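Local coordinates for designed protein (Trypanosoma brucei, PDB 6IEV) that is of unknown function but is a designed protein of the thioredoxin family, studied with its variants for stability at high temperature, at residues V18-P22 / L60-E65; V44-P48 / Y87-P93. One frame throughout, in Å; residues are numbered along the deposited sequence.

Contact 1: V18-P22 / L60-E65; sequences VKPSP and LRKLAE
The flat group of this contact is the cis peptide between Ser21 and Pro22. Its oxygen meets aliphatic carbons: Ser21 O is 3.7 Å from Arg61 CB, with Arg61 CG and CD alongside. Arg61 CG is anti to the backbone N (chi1 178°), which runs the first part of the chain past this oxygen. The puckered Pro22 ring is packed against Leu60, and the two side chains cross at about a right angle. CB of the ring lies 3.9 Å from Leu60 CD2. CG meets both CD2 and CB of Leu60, and CD turns to Leu60 CB and the Arg61 backbone. The methyl of Ala64 fills the middle of the contact. Ser21 OG approaches Ala64 CB at 3.7 Å, and Val18 CG1 reaches the same CB at 4.1 Å. Val18 CG2 lies over the Glu65 backbone, 4.1 Å from Glu65 CA. The hydroxyl of Ser21 donates to the loop itself: Ser21 OG to Lys19 O is 2.8 Å, with the donor well above the carbonyl plane. Thr72 of strand 70-76 touches Ser21, Pro22, Leu60 and Ala64. Ala36 of a second subunit packs on Val18, and Ser37 of that subunit on Glu65. No hydrogen bond joins the two segments, so van der Waals fit holds this loop against helix 53-66, while the serine hydroxyl is satisfied within the loop by Lys19 O.

Contact 2: V44-P48 / Y87-P93; sequences VFTLP and YNITSVP
Ile89 lies over one face of the Phe45 ring. Its CG1 is 3.7 Å from the ring centroid and 13° off the normal, a CH-pi contact. Ile89 CD1 reaches on over the same ring, 3.7 Å from Phe45 CD1. CG1 of Ile89 is anti to the carbonyl carbon (chi1 -56°), which sets this branch over the ring centre. Tyr87 approaches the far end of the phenylalanine, with Phe45 CZ 3.8 Å from Tyr87 CG. The two ring planes are inclined at 45°. The backbone comes closer still at Pro93, where a CA-H...O contact puts Pro93 CA 3.2 Å from Phe45 O. Val92 CB borders the same oxygen at 3.6 Å. The Val92-Pro93 peptide is cis, as is the proline at this place in thioredoxins. The solvent side is at Leu47, just past the strand. There the exposed Leu47 crosses Val92, with Leu47 CG 3.7 Å from Val92 CG2. At Thr46, the last residue of the strand, the contact is wider, with Thr46 CG2 4.1 Å from Pro93 CB. No hydrogen bond joins the two segments. The segment 87-93 begins at a Schellman motif that ends helix 81-86, with Asn88 at positive phi. It then leads into strand 94-99, where Thr94 is hydrogen-bonded to Phe45 by backbone atoms. Val96 of that strand touches both Phe45 and Ile89, and Val75 of strand 70-76 also packs on Phe45. Tyr87 OH is hydrogen-bonded to Glu98 of strand 94-99.

Overall arrangement
The two contacts lie on opposite sides of the chain's centre, with their own centres about 19 Å apart. Their segments alternate along the chain: 18-22, 44-48, 60-65, then 87-93. Strand 40-46 and helix 53-66, consecutive in the sequence, connect them. Leu60 of contact 1 packs on Val44, the first residue of segment 44-48, with Leu60 CD2 3.4 Å from Val44 CG1. Contact 1 joins the N-terminal loop, near a second subunit, to a helix packed on the mixed sheet of the thioredoxin fold. Contact 2 joins the cis-proline loop to the end of the central strand of that sheet.

Contact 1: V18-P22 / L60-E65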
ATOM      1  N   VAL A  18       8.873 -10.235  -3.622  1.00 77.39           N
ATOM      2  CA  VAL A  18       7.868 -11.006  -2.885  1.00 71.03           C
ATOM      3  C   VAL A  18       7.847 -12.451  -3.390  1.00 71.33           C
ATOM      4  O   VAL A  18       8.215 -12.729  -4.538  1.00 66.46           O
ATOM      5  CB  VAL A  18       6.466 -10.345  -3.011  1.00 65.57           C
ATOM      6  CG1 VAL A  18       5.366 -11.179  -2.346  1.00 64.18           C
ATOM      7  CG2 VAL A  18       6.485  -8.933  -2.424  1.00 60.76           C
ATOM      8  N   LYS A  19       7.432 -13.396  -2.502  1.00 69.75           N
ATOM      9  CA  LYS A  19       7.124 -14.773  -2.891  1.00 74.89           C
ATOM     10  C   LYS A  19       6.203 -14.716  -4.109  1.00 72.46           C
ATOM     11  O   LYS A  19       5.389 -13.783  -4.213  1.00 73.95           O
ATOM     12  CB  LYS A  19       6.398 -15.565  -1.780  1.00 75.40           C
ATOM     13  CG  LYS A  19       7.036 -15.762  -0.393  1.00 76.85           C
ATOM     14  CD  LYS A  19       8.577 -15.826  -0.393  1.00 83.47           C
ATOM     15  CE  LYS A  19       9.154 -16.992  -1.340  1.00 85.36           C
ATOM     16  NZ  LYS A  19      10.407 -16.785  -2.016  1.00 85.79           N
ATOM     17  N   PRO A  20       6.268 -15.695  -5.045  1.00 69.52           N
ATOM     18  CA  PRO A  20       5.109 -15.895  -5.921  1.00 60.35           C
ATOM     19  C   PRO A  20       3.861 -15.915  -5.059  1.00 67.84           C
ATOM     20  O   PRO A  20       3.712 -16.790  -4.203  1.00 72.49           O
ATOM     21  CB  PRO A  20       5.378 -17.256  -6.581  1.00 54.99           C
ATOM     22  CG  PRO A  20       6.861 -17.374  -6.613  1.00 55.47           C
ATOM     23  CD  PRO A  20       7.392 -16.583  -5.409  1.00 65.97           C
ATOM     24  N   SER A  21       2.990 -14.933  -5.232  1.00 64.81           N
ATOM     25  CA  SER A  21       1.855 -14.834  -4.339  1.00 56.29           C
ATOM     26  C   SER A  21       0.576 -14.754  -5.152  1.00 55.60           C
ATOM     27  O   SER A  21       0.593 -14.268  -6.289  1.00 55.02           O
ATOM     28  CB  SER A  21       1.971 -13.586  -3.447  1.00 50.15           C
ATOM     29  OG  SER A  21       3.133 -13.633  -2.642  1.00 47.87           O
ATOM     30  N   PRO A  22      -0.532 -15.309  -4.637  1.00 56.00           N
ATOM     31  CA  PRO A  22      -0.532 -16.228  -3.489  1.00 50.07           C
ATOM     32  C   PRO A  22       0.191 -17.532  -3.826  1.00 45.97           C
ATOM     33  O   PRO A  22       0.199 -17.937  -4.993  1.00 46.18           O
ATOM     34  CB  PRO A  22      -2.012 -16.497  -3.245  1.00 42.61           C
ATOM     35  CG  PRO A  22      -2.661 -16.234  -4.557  1.00 55.03           C
ATOM     36  CD  PRO A  22      -1.875 -15.140  -5.214  1.00 56.04           C
ATOM     37  N   LEU A  60      -5.124 -10.899  -3.921  1.00 57.63           N
ATOM     38  CA  LEU A  60      -4.297 -11.496  -2.905  1.00 52.24           C
ATOM     39  C   LEU A  60      -2.855 -11.156  -3.194  1.00 48.93           C
ATOM     40  O   LEU A  60      -2.060 -10.946  -2.280  1.00 46.19           O
ATOM     41  CB  LEU A  60      -4.522 -12.996  -2.864  1.00 51.45           C
ATOM     42  CG  LEU A  60      -4.614 -13.595  -1.476  1.00 55.09           C
ATOM     43  CD1 LEU A  60      -5.491 -12.771  -0.563  1.00 57.56           C
ATOM     44  CD2 LEU A  60      -5.209 -14.956  -1.667  1.00 54.90           C
ATOM     45  N   ARG A  61      -2.516 -11.066  -4.470  1.00 54.77           N
ATOM     46  CA  ARG A  61      -1.145 -10.760  -4.830  1.00 52.11           C
ATOM     47  C   ARG A  61      -0.751  -9.331  -4.410  1.00 50.25           C
ATOM     48  O   ARG A  61       0.320  -9.115  -3.826  1.00 43.78           O
ATOM     49  CB  ARG A  61      -0.970 -10.933  -6.332  1.00 59.81           C
ATOM     50  CG  ARG A  61       0.402 -10.579  -6.688  1.00 68.18           C
ATOM     51  CD  ARG A  61       0.664 -10.677  -8.132  1.00 72.99           C
ATOM     52  NE  ARG A  61      -0.629 -10.634  -8.804  1.00 92.51           N
ATOM     53  CZ  ARG A  61      -0.940  -9.897  -9.872  1.00101.35           C
ATOM     54  NH1 ARG A  61      -0.130  -8.892 -10.292  1.00102.92           N
ATOM     55  NH2 ARG A  61      -2.152 -10.000 -10.403  1.00101.94           N
ATOM     56  N   LYS A  62      -1.595  -8.333  -4.708  1.00 55.40           N
ATOM     57  CA  LYS A  62      -1.260  -6.964  -4.296  1.00 60.84           C
ATOM     58  C   LYS A  62      -1.187  -6.851  -2.789  1.00 56.21           C
ATOM     59  O   LYS A  62      -0.351  -6.122  -2.247  1.00 62.85           O
ATOM     60  CB  LYS A  62      -2.260  -5.943  -4.835  1.00 66.67           C
ATOM     61  CG  LYS A  62      -1.587  -4.613  -5.275  1.00 77.03           C
ATOM     62  CD  LYS A  62      -1.583  -3.540  -4.183  1.00 76.34           C
ATOM     63  CE  LYS A  62      -1.304  -2.145  -4.756  1.00 76.02           C
ATOM     64  NZ  LYS A  62       0.150  -1.908  -5.032  1.00 76.36           N
ATOM     65  N   LEU A  63      -2.063  -7.557  -2.092  1.00 50.81           N
ATOM     66  CA  LEU A  63      -2.055  -7.449  -0.646  1.00 47.25           C
ATOM     67  C   LEU A  63      -0.769  -8.019  -0.062  1.00 57.14           C
ATOM     68  O   LEU A  63      -0.325  -7.577   1.003  1.00 62.35           O
ATOM     69  CB  LEU A  63      -3.305  -8.133  -0.093  1.00 51.95           C
ATOM     70  CG  LEU A  63      -3.599  -8.089   1.398  1.00 63.31           C
ATOM     71  CD1 LEU A  63      -5.097  -8.188   1.575  1.00 69.19           C
ATOM     72  CD2 LEU A  63      -2.911  -9.238   2.111  1.00 73.66           C
ATOM     73  N   ALA A  64      -0.151  -8.995  -0.734  1.00 59.92           N
ATOM     74  CA  ALA A  64       1.135  -9.479  -0.243  1.00 59.11           C
ATOM     75  C   ALA A  64       2.232  -8.461  -0.512  1.00 58.14           C
ATOM     76  O   ALA A  64       3.214  -8.382   0.239  1.00 49.91           O
ATOM     77  CB  ALA A  64       1.494 -10.814  -0.903  1.00 60.53           C
ATOM     78  N   GLU A  65       2.088  -7.697  -1.597  1.00 58.04           N
ATOM     79  CA  GLU A  65       3.089  -6.695  -1.937  1.00 41.97           C
ATOM     80  C   GLU A  65       3.058  -5.533  -0.957  1.00 47.78           C
ATOM     81  O   GLU A  65       4.110  -5.042  -0.539  1.00 55.66           O
ATOM     82  CB  GLU A  65       2.854  -6.199  -3.365  1.00 43.69           C
ATOM     83  CG  GLU A  65       2.974  -7.283  -4.440  1.00 49.38           C
ATOM     84  CD  GLU A  65       2.636  -6.780  -5.842  1.00 68.18           C
ATOM     85  OE1 GLU A  65       2.837  -7.535  -6.816  1.00 75.94           O
ATOM     86  OE2 GLU A  65       2.173  -5.628  -5.976  1.00 77.69           O
TER

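Contact 2: V44-P48 / Y87-P93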
ATOM      1  N   VAL A  44      -6.841 -18.240   0.958  1.00 36.01           N
ATOM      2  CA  VAL A  44      -8.096 -18.244   0.230  1.00 36.11           C
ATOM      3  C   VAL A  44      -8.402 -19.689  -0.163  1.00 39.12           C
ATOM      4  O   VAL A  44      -7.549 -20.389  -0.728  1.00 37.84           O
ATOM      5  CB  VAL A  44      -8.048 -17.313  -0.996  1.00 38.38           C
ATOM      6  CG1 VAL A  44      -7.092 -17.816  -2.054  1.00 34.31           C
ATOM      7  CG2 VAL A  44      -9.430 -17.161  -1.583  1.00 38.91           C
ATOM      8  N   PHE A  45      -9.595 -20.149   0.197  1.00 33.74           N
ATOM      9  CA  PHE A  45     -10.102 -21.463  -0.198  1.00 41.22           C
ATOM     10  C   PHE A  45     -11.077 -21.260  -1.347  1.00 42.21           C
ATOM     11  O   PHE A  45     -12.139 -20.668  -1.146  1.00 41.68           O
ATOM     12  CB  PHE A  45     -10.822 -22.146   0.971  1.00 42.66           C
ATOM     13  CG  PHE A  45      -9.916 -22.531   2.105  1.00 46.68           C
ATOM     14  CD1 PHE A  45      -9.521 -21.589   3.052  1.00 47.43           C
ATOM     15  CD2 PHE A  45      -9.455 -23.838   2.225  1.00 43.48           C
ATOM     16  CE1 PHE A  45      -8.676 -21.945   4.100  1.00 48.27           C
ATOM     17  CE2 PHE A  45      -8.620 -24.203   3.259  1.00 36.97           C
ATOM     18  CZ  PHE A  45      -8.221 -23.262   4.198  1.00 47.77           C
ATOM     19  N   THR A  46     -10.756 -21.805  -2.522  1.00 40.78           N
ATOM     20  CA  THR A  46     -11.525 -21.547  -3.734  1.00 50.08           C
ATOM     21  C   THR A  46     -11.835 -22.842  -4.466  1.00 55.94           C
ATOM     22  O   THR A  46     -11.394 -23.927  -4.082  1.00 61.97           O
ATOM     23  CB  THR A  46     -10.796 -20.622  -4.716  1.00 54.32           C
ATOM     24  OG1 THR A  46      -9.583 -21.251  -5.151  1.00 63.15           O
ATOM     25  CG2 THR A  46     -10.492 -19.306  -4.077  1.00 56.72           C
ATOM     26  N   LEU A  47     -12.627 -22.693  -5.525  1.00 56.93           N
ATOM     27  CA  LEU A  47     -12.921 -23.666  -6.565  1.00 64.10           C
ATOM     28  C   LEU A  47     -12.208 -23.282  -7.854  1.00 70.18           C
ATOM     29  O   LEU A  47     -11.799 -22.126  -8.017  1.00 76.68           O
ATOM     30  CB  LEU A  47     -14.434 -23.776  -6.777  1.00 67.77           C
ATOM     31  CG  LEU A  47     -14.945 -24.730  -5.697  1.00 71.86           C
ATOM     32  CD1 LEU A  47     -16.440 -24.993  -5.824  1.00 86.39           C
ATOM     33  CD2 LEU A  47     -14.143 -26.038  -5.707  1.00 74.62           C
ATOM     34  N   PRO A  48     -12.006 -24.234  -8.797  1.00 76.59           N
ATOM     35  CA  PRO A  48     -11.022 -24.000  -9.866  1.00 88.23           C
ATOM     36  C   PRO A  48     -11.256 -22.724 -10.658  1.00111.54           C
ATOM     37  O   PRO A  48     -10.410 -21.819 -10.597  1.00119.74           O
ATOM     38  CB  PRO A  48     -11.176 -25.237 -10.762  1.00 80.47           C
ATOM     39  CG  PRO A  48     -12.518 -25.813 -10.400  1.00 81.25           C
ATOM     40  CD  PRO A  48     -12.641 -25.556  -8.940  1.00 77.13           C
ATOM     41  N   TYR A  87     -10.003 -26.954   8.151  1.00 45.47           N
ATOM     42  CA  TYR A  87     -10.340 -25.577   8.467  1.00 42.65           C
ATOM     43  C   TYR A  87     -11.837 -25.317   8.472  1.00 50.56           C
ATOM     44  O   TYR A  87     -12.249 -24.157   8.560  1.00 53.27           O
ATOM     45  CB  TYR A  87      -9.629 -24.637   7.483  1.00 44.97           C
ATOM     46  CG  TYR A  87      -8.171 -24.492   7.810  1.00 49.01           C
ATOM     47  CD1 TYR A  87      -7.252 -25.442   7.383  1.00 51.87           C
ATOM     48  CD2 TYR A  87      -7.710 -23.419   8.559  1.00 54.88           C
ATOM     49  CE1 TYR A  87      -5.908 -25.324   7.696  1.00 65.89           C
ATOM     50  CE2 TYR A  87      -6.369 -23.287   8.867  1.00 60.00           C
ATOM     51  CZ  TYR A  87      -5.474 -24.240   8.434  1.00 71.26           C
ATOM     52  OH  TYR A  87      -4.138 -24.126   8.739  1.00 83.11           O
ATOM     53  N   ASN A  88     -12.659 -26.367   8.369  1.00 50.57           N
ATOM     54  CA  ASN A  88     -14.110 -26.240   8.492  1.00 53.36           C
ATOM     55  C   ASN A  88     -14.685 -25.225   7.505  1.00 53.72           C
ATOM     56  O   ASN A  88     -15.485 -24.360   7.862  1.00 56.55           O
ATOM     57  CB  ASN A  88     -14.506 -25.903   9.928  1.00 63.38           C
ATOM     58  CG  ASN A  88     -14.791 -27.148  10.742  1.00 82.56           C
ATOM     59  OD1 ASN A  88     -14.071 -27.464  11.692  1.00 88.81           O
ATOM     60  ND2 ASN A  88     -15.828 -27.889  10.347  1.00 85.10           N
ATOM     61  N   ILE A  89     -14.278 -25.345   6.246  1.00 58.55           N
ATOM     62  CA  ILE A  89     -14.724 -24.424   5.204  1.00 58.65           C
ATOM     63  C   ILE A  89     -16.096 -24.869   4.722  1.00 64.97           C
ATOM     64  O   ILE A  89     -16.242 -25.952   4.144  1.00 66.14           O
ATOM     65  CB  ILE A  89     -13.740 -24.380   4.031  1.00 54.92           C
ATOM     66  CG1 ILE A  89     -12.334 -24.006   4.509  1.00 54.08           C
ATOM     67  CG2 ILE A  89     -14.284 -23.458   2.954  1.00 49.93           C
ATOM     68  CD1 ILE A  89     -12.271 -22.680   5.258  1.00 53.78           C
ATOM     69  N   THR A  90     -17.090 -24.003   4.896  1.00 61.68           N
ATOM     70  CA  THR A  90     -18.465 -24.337   4.577  1.00 68.27           C
ATOM     71  C   THR A  90     -18.944 -23.744   3.257  1.00 72.34           C
ATOM     72  O   THR A  90     -19.931 -24.233   2.701  1.00 79.79           O
ATOM     73  CB  THR A  90     -19.383 -23.852   5.704  1.00 69.65           C
ATOM     74  OG1 THR A  90     -19.323 -22.425   5.781  1.00 64.87           O
ATOM     75  CG2 THR A  90     -18.917 -24.414   7.034  1.00 74.82           C
ATOM     76  N   SER A  91     -18.274 -22.724   2.735  1.00 71.91           N
ATOM     77  CA  SER A  91     -18.581 -22.215   1.407  1.00 70.21           C
ATOM     78  C   SER A  91     -17.310 -21.628   0.812  1.00 65.57           C
ATOM     79  O   SER A  91     -16.368 -21.297   1.529  1.00 53.71           O
ATOM     80  CB  SER A  91     -19.708 -21.177   1.432  1.00 75.22           C
ATOM     81  OG  SER A  91     -19.525 -20.246   2.484  1.00 73.77           O
ATOM     82  N   VAL A  92     -17.287 -21.513  -0.510  1.00 67.35           N
ATOM     83  CA  VAL A  92     -16.147 -20.917  -1.192  1.00 62.98           C
ATOM     84  C   VAL A  92     -16.661 -19.732  -2.000  1.00 67.66           C
ATOM     85  O   VAL A  92     -17.835 -19.714  -2.391  1.00 77.41           O
ATOM     86  CB  VAL A  92     -15.416 -21.937  -2.083  1.00 63.98           C
ATOM     87  CG1 VAL A  92     -15.030 -23.182  -1.288  1.00 59.61           C
ATOM     88  CG2 VAL A  92     -16.246 -22.277  -3.314  1.00 63.15           C
ATOM     89  N   PRO A  93     -15.846 -18.699  -2.229  1.00 65.22           N
ATOM     90  CA  PRO A  93     -14.511 -18.597  -1.635  1.00 61.51           C
ATOM     91  C   PRO A  93     -14.589 -18.144  -0.190  1.00 62.45           C
ATOM     92  O   PRO A  93     -15.512 -17.425   0.184  1.00 72.75           O
ATOM     93  CB  PRO A  93     -13.818 -17.554  -2.509  1.00 57.65           C
ATOM     94  CG  PRO A  93     -14.927 -16.689  -2.977  1.00 59.79           C
ATOM     95  CD  PRO A  93     -16.102 -17.615  -3.189  1.00 65.82           C
TER